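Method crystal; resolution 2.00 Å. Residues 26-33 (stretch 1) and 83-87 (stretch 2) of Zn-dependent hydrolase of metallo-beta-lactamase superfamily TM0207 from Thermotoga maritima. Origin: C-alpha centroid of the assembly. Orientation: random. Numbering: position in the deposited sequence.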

ATOM      1  N   GLU A  26       6.812  -2.989  -9.309  1.00 23.51           N
ATOM      2  CA  GLU A  26       7.932  -2.933 -10.222  1.00 26.10           C
ATOM      3  C   GLU A  26       8.116  -1.535 -10.817  1.00 30.64           C
ATOM      4  O   GLU A  26       7.207  -0.967 -11.423  1.00 26.83           O
ATOM      5  CB  GLU A  26       7.755  -3.941 -11.323  1.00 27.01           C
ATOM      6  CG  GLU A  26       7.673  -5.354 -10.801  1.00 27.54           C
ATOM      7  CD  GLU A  26       7.203  -6.345 -11.848  1.00 47.49           C
ATOM      8  OE1 GLU A  26       7.759  -6.355 -12.977  1.00 57.92           O
ATOM      9  OE2 GLU A  26       6.283  -7.126 -11.534  1.00 55.12           O
HETATM   10  N   MSE A  27       9.308  -0.995 -10.616  1.00 34.28           N
HETATM   11  CA  MSE A  27       9.683   0.327 -11.074  1.00 44.28           C
HETATM   12  C   MSE A  27      11.215   0.381 -11.150  1.00 39.04           C
HETATM   13  O   MSE A  27      11.894  -0.058 -10.227  1.00 35.09           O
HETATM   14  CB  MSE A  27       9.149   1.410 -10.117  1.00 43.62           C
HETATM   15  CG  MSE A  27       9.391   1.142  -8.614  1.00 54.03           C
HETATM   16 SE   MSE A  27       8.789   2.620  -7.339  1.00 72.29          SE
HETATM   17  CE  MSE A  27       7.334   3.563  -8.449  1.00 66.09           C
ATOM     18  N   GLU A  28      11.740   0.894 -12.263  1.00 39.54           N
ATOM     19  CA  GLU A  28      13.186   1.088 -12.457  1.00 38.60           C
ATOM     20  C   GLU A  28      13.948  -0.225 -12.653  1.00 36.50           C
ATOM     21  O   GLU A  28      15.110  -0.300 -12.275  1.00 37.78           O
ATOM     22  CB  GLU A  28      13.816   1.827 -11.260  1.00 40.37           C
ATOM     23  CG  GLU A  28      13.038   3.029 -10.733  1.00 44.07           C
ATOM     24  CD  GLU A  28      13.203   4.259 -11.598  1.00 55.42           C
ATOM     25  OE1 GLU A  28      14.093   4.273 -12.486  1.00 53.52           O
ATOM     26  OE2 GLU A  28      12.429   5.215 -11.384  1.00 61.42           O
ATOM     27  N   GLY A  29      13.318  -1.248 -13.234  1.00 34.64           N
ATOM     28  CA  GLY A  29      13.915  -2.593 -13.299  1.00 31.92           C
ATOM     29  C   GLY A  29      14.160  -3.197 -11.908  1.00 30.58           C
ATOM     30  O   GLY A  29      15.046  -4.023 -11.743  1.00 31.63           O
ATOM     31  N   LYS A  30      13.409  -2.752 -10.891  1.00 27.07           N
ATOM     32  CA  LYS A  30      13.531  -3.294  -9.549  1.00 27.10           C
ATOM     33  C   LYS A  30      12.160  -3.720  -9.071  1.00 25.59           C
ATOM     34  O   LYS A  30      11.171  -3.283  -9.608  1.00 24.48           O
ATOM     35  CB  LYS A  30      14.102  -2.262  -8.575  1.00 30.75           C
ATOM     36  CG  LYS A  30      15.518  -1.774  -8.930  1.00 33.95           C
ATOM     37  CD  LYS A  30      16.531  -2.945  -9.065  1.00 39.49           C
ATOM     38  CE  LYS A  30      17.924  -2.483  -9.565  1.00 38.24           C
ATOM     39  NZ  LYS A  30      18.449  -3.364 -10.661  1.00 35.27           N
ATOM     40  N   THR A  31      12.138  -4.544  -8.036  1.00 24.30           N
ATOM     41  CA  THR A  31      10.931  -5.074  -7.465  1.00 22.27           C
ATOM     42  C   THR A  31      10.922  -4.880  -5.991  1.00 18.78           C
ATOM     43  O   THR A  31      11.859  -5.232  -5.289  1.00 16.87           O
ATOM     44  CB  THR A  31      10.839  -6.598  -7.797  1.00 25.41           C
ATOM     45  OG1 THR A  31      10.634  -6.760  -9.194  1.00 21.86           O
ATOM     46  CG2 THR A  31       9.616  -7.238  -7.172  1.00 25.93           C
ATOM     47  N   ILE A  32       9.835  -4.303  -5.505  1.00 19.58           N
ATOM     48  CA  ILE A  32       9.610  -4.133  -4.069  1.00 18.94           C
ATOM     49  C   ILE A  32       8.428  -5.010  -3.671  1.00 19.14           C
ATOM     50  O   ILE A  32       7.413  -5.024  -4.374  1.00 18.92           O
ATOM     51  CB  ILE A  32       9.273  -2.681  -3.781  1.00 17.57           C
ATOM     52  CG1 ILE A  32      10.456  -1.780  -4.162  1.00 24.56           C
ATOM     53  CG2 ILE A  32       8.947  -2.503  -2.353  1.00 20.14           C
ATOM     54  CD1 ILE A  32      10.066  -0.405  -4.576  1.00 33.94           C
ATOM     55  N   VAL A  33       8.569  -5.767  -2.596  1.00 16.52           N
ATOM     56  CA  VAL A  33       7.461  -6.528  -2.032  1.00 18.84           C
ATOM     57  C   VAL A  33       7.109  -5.981  -0.637  1.00 18.08           C
ATOM     58  O   VAL A  33       7.972  -5.837   0.244  1.00 17.22           O
ATOM     59  CB  VAL A  33       7.739  -8.045  -2.006  1.00 17.26           C
ATOM     60  CG1 VAL A  33       6.497  -8.824  -1.421  1.00 24.00           C
ATOM     61  CG2 VAL A  33       8.056  -8.557  -3.398  1.00 23.47           C
ATOM     62  N   VAL A  83      17.610   2.320  -2.308  1.00 38.62           N
ATOM     63  CA  VAL A  83      17.961   0.962  -2.561  1.00 41.52           C
ATOM     64  C   VAL A  83      17.775   0.766  -4.034  1.00 41.61           C
ATOM     65  O   VAL A  83      16.647   0.810  -4.529  1.00 38.99           O
ATOM     66  CB  VAL A  83      17.097  -0.010  -1.728  1.00 42.98           C
ATOM     67  CG1 VAL A  83      17.405  -1.450  -2.123  1.00 49.07           C
ATOM     68  CG2 VAL A  83      17.339   0.202  -0.226  1.00 44.48           C
ATOM     69  N   ASN A  84      18.905   0.613  -4.735  1.00 43.71           N
ATOM     70  CA  ASN A  84      18.903   0.269  -6.150  1.00 46.23           C
ATOM     71  C   ASN A  84      18.246   1.348  -7.037  1.00 46.32           C
ATOM     72  O   ASN A  84      17.517   1.030  -7.995  1.00 47.52           O
ATOM     73  CB  ASN A  84      18.233  -1.121  -6.344  1.00 47.87           C
ATOM     74  CG  ASN A  84      18.977  -2.265  -5.584  1.00 53.05           C
ATOM     75  OD1 ASN A  84      18.417  -2.921  -4.681  1.00 52.62           O
ATOM     76  ND2 ASN A  84      20.234  -2.494  -5.955  1.00 51.30           N
ATOM     77  N   GLY A  85      18.515   2.615  -6.714  1.00 45.88           N
ATOM     78  CA  GLY A  85      17.964   3.752  -7.463  1.00 45.35           C
ATOM     79  C   GLY A  85      16.497   4.075  -7.184  1.00 45.28           C
ATOM     80  O   GLY A  85      15.891   4.900  -7.886  1.00 46.21           O
ATOM     81  N   VAL A  86      15.900   3.419  -6.184  1.00 43.36           N
ATOM     82  CA  VAL A  86      14.558   3.800  -5.705  1.00 39.11           C
ATOM     83  C   VAL A  86      14.728   4.433  -4.335  1.00 32.60           C
ATOM     84  O   VAL A  86      15.441   3.894  -3.491  1.00 31.49           O
ATOM     85  CB  VAL A  86      13.588   2.598  -5.677  1.00 41.22           C
ATOM     86  CG1 VAL A  86      12.308   2.905  -4.913  1.00 38.52           C
ATOM     87  CG2 VAL A  86      13.234   2.195  -7.115  1.00 44.44           C
ATOM     88  N   LYS A  87      14.120   5.608  -4.156  1.00 28.50           N
ATOM     89  CA  LYS A  87      14.062   6.279  -2.857  1.00 26.80           C
ATOM     90  C   LYS A  87      12.885   5.713  -2.041  1.00 24.42           C
ATOM     91  O   LYS A  87      11.734   5.670  -2.509  1.00 20.73           O
ATOM     92  CB  LYS A  87      13.895   7.789  -3.026  1.00 28.70           C
ATOM     93  CG  LYS A  87      15.156   8.525  -3.457  1.00 34.90           C
ATOM     94  CD  LYS A  87      14.858   9.862  -4.171  1.00 44.06           C
ATOM     95  CE  LYS A  87      13.893  10.796  -3.364  1.00 51.04           C
ATOM     96  NZ  LYS A  87      13.911  12.242  -3.841  1.00 51.40           N
TER

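Two tight turns, far apart in sequence, pack against each other here mainly through side chains. No hydrogen bond crosses between the stretches; each turn closes with two hydrogen bonds of its own. In the first, Met27 N donates to Lys30 O (3.1 Å) and Lys30 N to Met27 O (3.2 Å), closing a loop through Glu28 and Gly29. In the second, Val83 N to Val86 O (2.9 Å) and Val86 N to Val83 O (3.2 Å) close a type I' turn. The interface itself is van der Waals contact, modest at 261 Å² buried in total.

Val86 is its centre. Its CA-CB bond points toward the first stretch, and with chi1 near 180° (t) CG1 faces Ile32 and CG2 faces Glu28, while Met27 lies near both. Val86 CG1 lies 4.0 Å from CD1 of Ile32, and Val86 CG2 lies 3.7 Å from CG of Glu28. A short, branched side chain suits this buried strand position: it offers two apolar surfaces without a flexible chain to be ordered.

Ile32 starts less favourably, its CA-CB bond pointing sideways, but chi1 in m and chi2 in t (151°) carry CD1 closer to Val86. The selenomethionine Met27 also leaves its backbone sideways. With chi1 in p and chi2 in t, Met27 CG approaches Val86 CG2 and Met27 SE approaches Val86 CG1, both at 4.3 Å; the carbonyl joins in, Met27 O lying 4.1 Å from Val86 CG2. Both residues are buried, as their apolar side chains favour.

Glu28 shows how a charged residue can border such a contact. Both chi1 and chi2 are m, a folded conformation in which the methylene CG rests near Val86 and the carboxylate remains free to bond; OE2 is hydrogen-bonded elsewhere in the structure. In Lys30, chi1 and chi2 are again both m, bending the chain before chi3 extends it in t, so that Lys30 CE comes 3.5 Å from CB of Asn84. The partly exposed lysine here supplies hydrocarbon length rather than charge.

Asn84, with chi1 in m, points its CB toward the first stretch and has phi/psi of 63/40°, a left-handed conformation that asparagine tolerates better than most residues. Gly85 follows at 76/8°, and Gly29 adopts 62/24°; positive phi favours glycine at both. An ideal CB on Gly85 would remain 5.2 Å from Glu28 CB, so backbone conformation is the clearer rationale for glycine.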